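Local coordinates for putative thiosugar synthase (Amycolatopsis orientalis, PDB 4N6F), which probably makes 2-thiosugars as a TIM-barrel relative of thiazole synthase, using sulphur delivered by a sulphur-carrier protein, at residues A[41-45]-A[46-50]; A[67-70]-A[71-75]. All blocks are in the same frame, centred on the assembly; numbering follows the deposited sequence.

Interaction 1: A[41-45]-A[46-50]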
ATOM      1  N   ASP A  41      14.981   8.608 -14.809  1.00 35.42           N
ATOM      2  CA  ASP A  41      14.784   8.657 -13.362  1.00 36.63           C
ATOM      3  C   ASP A  41      13.614   7.793 -12.920  1.00 34.43           C
ATOM      4  O   ASP A  41      13.671   7.122 -11.898  1.00 35.42           O
ATOM      5  CB  ASP A  41      14.566  10.099 -12.896  1.00 39.44           C
ATOM      6  CG  ASP A  41      15.823  10.959 -13.010  1.00 40.97           C
ATOM      7  OD1 ASP A  41      16.962  10.438 -12.869  1.00 42.52           O
ATOM      8  OD2 ASP A  41      15.663  12.178 -13.231  1.00 45.08           O
ATOM      9  N   VAL A  42      12.557   7.817 -13.714  1.00 34.03           N
ATOM     10  CA  VAL A  42      11.342   7.077 -13.415  1.00 32.79           C
ATOM     11  C   VAL A  42      11.570   5.571 -13.569  1.00 31.33           C
ATOM     12  O   VAL A  42      11.162   4.802 -12.705  1.00 29.25           O
ATOM     13  CB  VAL A  42      10.171   7.602 -14.283  1.00 34.05           C
ATOM     14  CG1 VAL A  42       9.178   6.523 -14.635  1.00 35.94           C
ATOM     15  CG2 VAL A  42       9.475   8.764 -13.584  1.00 35.05           C
ATOM     16  N   LEU A  43      12.226   5.148 -14.651  1.00 29.39           N
ATOM     17  CA  LEU A  43      12.508   3.722 -14.831  1.00 29.44           C
ATOM     18  C   LEU A  43      13.466   3.191 -13.757  1.00 29.42           C
ATOM     19  O   LEU A  43      13.273   2.076 -13.267  1.00 27.90           O
ATOM     20  CB  LEU A  43      13.033   3.415 -16.235  1.00 28.67           C
ATOM     21  CG  LEU A  43      12.022   3.555 -17.385  1.00 29.21           C
ATOM     22  CD1 LEU A  43      12.696   3.301 -18.729  1.00 29.44           C
ATOM     23  CD2 LEU A  43      10.829   2.628 -17.235  1.00 29.42           C
ATOM     24  N   ASN A  44      14.472   3.986 -13.384  1.00 28.81           N
ATOM     25  CA  ASN A  44      15.374   3.620 -12.282  1.00 29.27           C
ATOM     26  C   ASN A  44      14.642   3.518 -10.952  1.00 27.53           C
ATOM     27  O   ASN A  44      14.703   2.487 -10.296  1.00 26.58           O
ATOM     28  CB  ASN A  44      16.543   4.615 -12.137  1.00 30.64           C
ATOM     29  CG  ASN A  44      17.663   4.363 -13.137  1.00 33.59           C
ATOM     30  OD1 ASN A  44      17.898   3.229 -13.561  1.00 34.72           O
ATOM     31  ND2 ASN A  44      18.374   5.424 -13.504  1.00 35.30           N
ATOM     32  N   ALA A  45      13.948   4.581 -10.560  1.00 25.84           N
ATOM     33  CA  ALA A  45      13.294   4.623  -9.243  1.00 26.16           C
ATOM     34  C   ALA A  45      12.092   3.672  -9.105  1.00 26.51           C
ATOM     35  O   ALA A  45      11.813   3.191  -8.015  1.00 26.76           O
ATOM     36  CB  ALA A  45      12.877   6.040  -8.900  1.00 26.15           C
ATOM     37  N   ALA A  46      11.374   3.415 -10.196  1.00 26.53           N
ATOM     38  CA  ALA A  46      10.331   2.381 -10.192  1.00 27.06           C
ATOM     39  C   ALA A  46      10.883   0.939 -10.112  1.00 27.00           C
ATOM     40  O   ALA A  46      10.142   0.019  -9.778  1.00 26.38           O
ATOM     41  CB  ALA A  46       9.439   2.526 -11.415  1.00 26.27           C
ATOM     42  N   GLY A  47      12.170   0.745 -10.415  1.00 27.34           N
ATOM     43  CA  GLY A  47      12.772  -0.599 -10.428  1.00 26.58           C
ATOM     44  C   GLY A  47      12.276  -1.416 -11.611  1.00 26.93           C
ATOM     45  O   GLY A  47      12.260  -2.647 -11.570  1.00 27.60           O
ATOM     46  N   ALA A  48      11.875  -0.714 -12.662  1.00 25.31           N
ATOM     47  CA  ALA A  48      11.305  -1.311 -13.862  1.00 25.92           C
ATOM     48  C   ALA A  48      12.282  -2.189 -14.642  1.00 25.29           C
ATOM     49  O   ALA A  48      13.478  -1.915 -14.679  1.00 25.50           O
ATOM     50  CB  ALA A  48      10.798  -0.201 -14.773  1.00 25.33           C
ATOM     51  N   ASP A  49      11.756  -3.222 -15.294  1.00 25.60           N
ATOM     52  CA  ASP A  49      12.555  -4.060 -16.203  1.00 25.48           C
ATOM     53  C   ASP A  49      11.923  -4.248 -17.583  1.00 24.79           C
ATOM     54  O   ASP A  49      12.378  -5.081 -18.369  1.00 24.88           O
ATOM     55  CB  ASP A  49      12.862  -5.423 -15.555  1.00 26.32           C
ATOM     56  CG  ASP A  49      11.615  -6.298 -15.355  1.00 27.42           C
ATOM     57  OD1 ASP A  49      10.518  -5.981 -15.878  1.00 27.05           O
ATOM     58  OD2 ASP A  49      11.745  -7.330 -14.662  1.00 26.94           O
ATOM     59  N   VAL A  50      10.885  -3.468 -17.882  1.00 24.30           N
ATOM     60  CA  VAL A  50      10.258  -3.480 -19.199  1.00 23.78           C
ATOM     61  C   VAL A  50      10.407  -2.087 -19.818  1.00 23.53           C
ATOM     62  O   VAL A  50      10.108  -1.090 -19.179  1.00 21.89           O
ATOM     63  CB  VAL A  50       8.764  -3.858 -19.105  1.00 23.98           C
ATOM     64  CG1 VAL A  50       8.049  -3.625 -20.428  1.00 24.06           C
ATOM     65  CG2 VAL A  50       8.615  -5.312 -18.685  1.00 24.54           C
TER
HETATM   66  O   HOH W   1      15.025  -0.146 -13.440  1.00 30.84           O

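Interaction 2: A[67-70]-A[71-75]. With CA (calcium ion), chain D.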
ATOM      1  N   MET A  67      19.165   7.046 -28.538  1.00 38.35           N
ATOM      2  CA  MET A  67      20.616   7.171 -28.316  1.00 41.25           C
ATOM      3  C   MET A  67      20.930   8.046 -27.101  1.00 37.34           C
ATOM      4  O   MET A  67      21.834   7.732 -26.330  1.00 34.38           O
ATOM      5  CB  MET A  67      21.334   7.710 -29.564  1.00 46.18           C
ATOM      6  CG  MET A  67      21.541   6.675 -30.672  1.00 52.88           C
ATOM      7  SD  MET A  67      22.751   5.361 -30.315  1.00 64.15           S
ATOM      8  CE  MET A  67      21.670   3.985 -29.905  1.00 60.14           C
ATOM      9  N   ASP A  68      20.167   9.122 -26.921  1.00 34.73           N
ATOM     10  CA  ASP A  68      20.278   9.935 -25.711  1.00 34.62           C
ATOM     11  C   ASP A  68      19.986   9.097 -24.447  1.00 34.10           C
ATOM     12  O   ASP A  68      20.725   9.173 -23.470  1.00 32.62           O
ATOM     13  CB  ASP A  68      19.335  11.152 -25.791  1.00 35.14           C
ATOM     14  CG  ASP A  68      19.670  12.249 -24.769  1.00 35.09           C
ATOM     15  OD1 ASP A  68      20.619  12.085 -23.977  1.00 36.41           O
ATOM     16  OD2 ASP A  68      18.981  13.297 -24.762  1.00 36.05           O
ATOM     17  N   LEU A  69      18.930   8.286 -24.473  1.00 33.50           N
ATOM     18  CA  LEU A  69      18.558   7.481 -23.302  1.00 31.68           C
ATOM     19  C   LEU A  69      19.545   6.341 -23.041  1.00 32.56           C
ATOM     20  O   LEU A  69      19.807   5.996 -21.890  1.00 31.14           O
ATOM     21  CB  LEU A  69      17.152   6.915 -23.473  1.00 32.70           C
ATOM     22  CG  LEU A  69      16.550   6.157 -22.283  1.00 33.41           C
ATOM     23  CD1 LEU A  69      16.417   7.040 -21.041  1.00 33.72           C
ATOM     24  CD2 LEU A  69      15.197   5.596 -22.685  1.00 33.84           C
ATOM     25  N   ALA A  70      20.101   5.782 -24.112  1.00 33.02           N
ATOM     26  CA  ALA A  70      20.917   4.567 -24.035  1.00 35.28           C
ATOM     27  C   ALA A  70      22.231   4.688 -23.253  1.00 36.53           C
ATOM     28  O   ALA A  70      22.728   3.682 -22.764  1.00 37.13           O
ATOM     29  CB  ALA A  70      21.202   4.038 -25.437  1.00 35.41           C
ATOM     30  N   ASP A  71      22.805   5.886 -23.137  1.00 38.60           N
ATOM     31  CA  ASP A  71      24.034   6.044 -22.333  1.00 40.46           C
ATOM     32  C   ASP A  71      23.757   6.509 -20.900  1.00 41.95           C
ATOM     33  O   ASP A  71      24.688   6.789 -20.148  1.00 45.07           O
ATOM     34  CB  ASP A  71      25.051   6.972 -23.017  1.00 41.25           C
ATOM     35  CG  ASP A  71      24.601   8.424 -23.064  1.00 43.16           C
ATOM     36  OD1 ASP A  71      23.463   8.737 -22.662  1.00 43.78           O
ATOM     37  OD2 ASP A  71      25.400   9.269 -23.507  1.00 47.85           O
ATOM     38  N   GLU A  72      22.484   6.593 -20.531  1.00 41.86           N
ATOM     39  CA  GLU A  72      22.098   6.958 -19.168  1.00 43.60           C
ATOM     40  C   GLU A  72      21.332   5.865 -18.430  1.00 41.72           C
ATOM     41  O   GLU A  72      21.230   5.915 -17.212  1.00 42.03           O
ATOM     42  CB  GLU A  72      21.271   8.232 -19.194  1.00 45.17           C
ATOM     43  CG  GLU A  72      22.104   9.444 -19.544  1.00 45.98           C
ATOM     44  CD  GLU A  72      21.260  10.669 -19.758  1.00 46.10           C
ATOM     45  OE1 GLU A  72      20.598  11.090 -18.789  1.00 46.30           O
ATOM     46  OE2 GLU A  72      21.267  11.208 -20.889  1.00 46.91           O
ATOM     47  N   LEU A  73      20.773   4.917 -19.180  1.00 41.55           N
ATOM     48  CA  LEU A  73      20.113   3.736 -18.639  1.00 41.81           C
ATOM     49  C   LEU A  73      20.733   2.512 -19.291  1.00 39.50           C
ATOM     50  O   LEU A  73      21.066   2.566 -20.467  1.00 42.14           O
ATOM     51  CB  LEU A  73      18.622   3.739 -19.000  1.00 41.52           C
ATOM     52  CG  LEU A  73      17.574   4.090 -17.960  1.00 43.31           C
ATOM     53  CD1 LEU A  73      16.207   3.820 -18.566  1.00 43.92           C
ATOM     54  CD2 LEU A  73      17.731   3.302 -16.670  1.00 44.27           C
ATOM     55  N   PRO A  74      20.862   1.402 -18.546  1.00 38.79           N
ATOM     56  CA  PRO A  74      21.265   0.137 -19.164  1.00 38.65           C
ATOM     57  C   PRO A  74      20.078  -0.552 -19.840  1.00 37.30           C
ATOM     58  O   PRO A  74      19.448  -1.422 -19.246  1.00 38.36           O
ATOM     59  CB  PRO A  74      21.773  -0.684 -17.971  1.00 38.28           C
ATOM     60  CG  PRO A  74      20.985  -0.186 -16.806  1.00 39.20           C
ATOM     61  CD  PRO A  74      20.732   1.281 -17.077  1.00 40.50           C
ATOM     62  N   LEU A  75      19.774  -0.165 -21.076  1.00 36.77           N
ATOM     63  CA  LEU A  75      18.593  -0.695 -21.768  1.00 36.75           C
ATOM     64  C   LEU A  75      18.703  -2.187 -22.098  1.00 38.13           C
ATOM     65  O   LEU A  75      17.702  -2.823 -22.427  1.00 35.52           O
ATOM     66  CB  LEU A  75      18.284   0.113 -23.026  1.00 36.13           C
ATOM     67  CG  LEU A  75      17.916   1.585 -22.798  1.00 36.73           C
ATOM     68  CD1 LEU A  75      17.784   2.307 -24.127  1.00 36.18           C
ATOM     69  CD2 LEU A  75      16.635   1.744 -21.987  1.00 36.39           C
TER
HETATM   70 CA    CA D 302      22.391  11.005 -22.910  1.00 41.79          CA
HETATM   71  O   HOH W   2      21.461   1.151 -23.061  1.00 35.40           O
HETATM   72  O   HOH W   3      24.612  11.564 -21.272  1.00 52.55           O
HETATM   73  O   HOH W   4      23.600  11.183 -24.902  1.00 36.99           O
HETATM   74  O   HOH W   5      22.530  13.631 -22.424  1.00 51.56           O

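Interaction 1: A[41-45]-A[46-50]
Leu-43 and Ala-48 meet where helix 36-46 runs out, the leucine reaching over the bend with its CD2 branch and the alanine turning its CB toward the helix. CD2 and that CB are 3.8 Å apart. A chi1 of -70° puts CG of Leu-43 beside its own backbone N and anti to the carbonyl carbon, and from there the CD2 branch reaches Ala-48. Val-28 of strand 26-28 packs on Leu-43 as it does on Val-42 and Ala-46. The methyls of Ala-45 and Ala-46 rest on Ala-230 of helix 226-245.

The turn itself is a Schellman motif. Gly-47 takes a positive phi of 71°, which turns the chain out of the helix. Two bonds run back into the last turn: Ala-48 N donates to Leu-43 O at 3.2 Å, in the plane of that carbonyl, and Gly-47 N reaches Asn-44 O at 3.1 Å, but from above the carbonyl plane. Leu-43 and Ala-48, which flank them, make the hydrophobic touch usual in this motif. One residue earlier, the ordinary helical bond from Ala-46 N to Val-42 O still holds.

Leu-43 O has a further partner in a water, which donates to it at 2.8 Å and also to Ala-48 O at 2.7 Å, bridging the last helical turn to the outgoing chain. Ala-48 N, Gly-47 N and this water thus supply donors to Leu-43 O and Asn-44 O at the helix end.

Interaction 2: A[67-70]-A[71-75]
Asp-68, in the last turn of helix 60-70, and Asp-71 and Glu-72, just beyond it, share a calcium ion at the C-terminal end of this TIM-barrel helix. Glu-72 can be followed outward. Its CB lies over Leu-69 O at 3.8 Å; CG, beside the backbone N (chi1 -71°), turns toward the metal, and the extended chain brings CD closer still. At the tip the two oxygens part company: OE2 binds calcium at 2.3 Å, whereas OE1 makes a salt bridge to Arg-40 of helix 36-46.

Asp-68 holds the ion twice, through its backbone O and through OD1 at 2.3 Å. Its CG stands anti to the N and next to the carbonyl carbon (chi1 -164°), which sets OD1 on the same side as the backbone O and lets both reach the ion. Asp-71 adds OD1 at 2.5 Å, and three waters complete seven ligands; one donates to Asp-71 OD2 and a second does so weakly. The carboxylate planes of Asp-68 and Glu-72 are turned 57° apart, with OD1 and OE2 separated by 3.3 Å, a closeness that the shared calcium probably makes tolerable by offsetting their negative charge.

Behind the site, Leu-69 O accepts from both Glu-72 N and Leu-73 N, the latter nearly head-on and the former from above the carbonyl plane. Leu-69 and Leu-73 run alongside each other in the same direction, while Leu-75 lies across Leu-69, nearly perpendicular, and Phe-51 of strand 50-52 packs against Leu-69 and Leu-75. Where the chain turns away from the helix, a water links the two, donating to Ala-70 O at 2.8 Å and accepting from Leu-75 N at 2.9 Å.

Overall arrangement
From the N terminus, the chain leaves helix 36-46 through interaction 1, which closes the bend into strand 50-52. It then climbs helix 60-70 and turns through interaction 2 on its way to strand 79-83. The two contacts follow in series, neither nested nor crossed, each at the exit of a barrel helix, with centres about 13 Å apart. They meet side to side: Leu-43 CD1 packs 3.6 Å from Leu-73 CD1, and Asn-44 also touches Leu-73, which joins helix 36-46 to the loop after helix 60-70. Backbone bonds between Asp-49 and Thr-79 join the starts of strands 50-52 and 79-83, parallel neighbours in the TIM barrel.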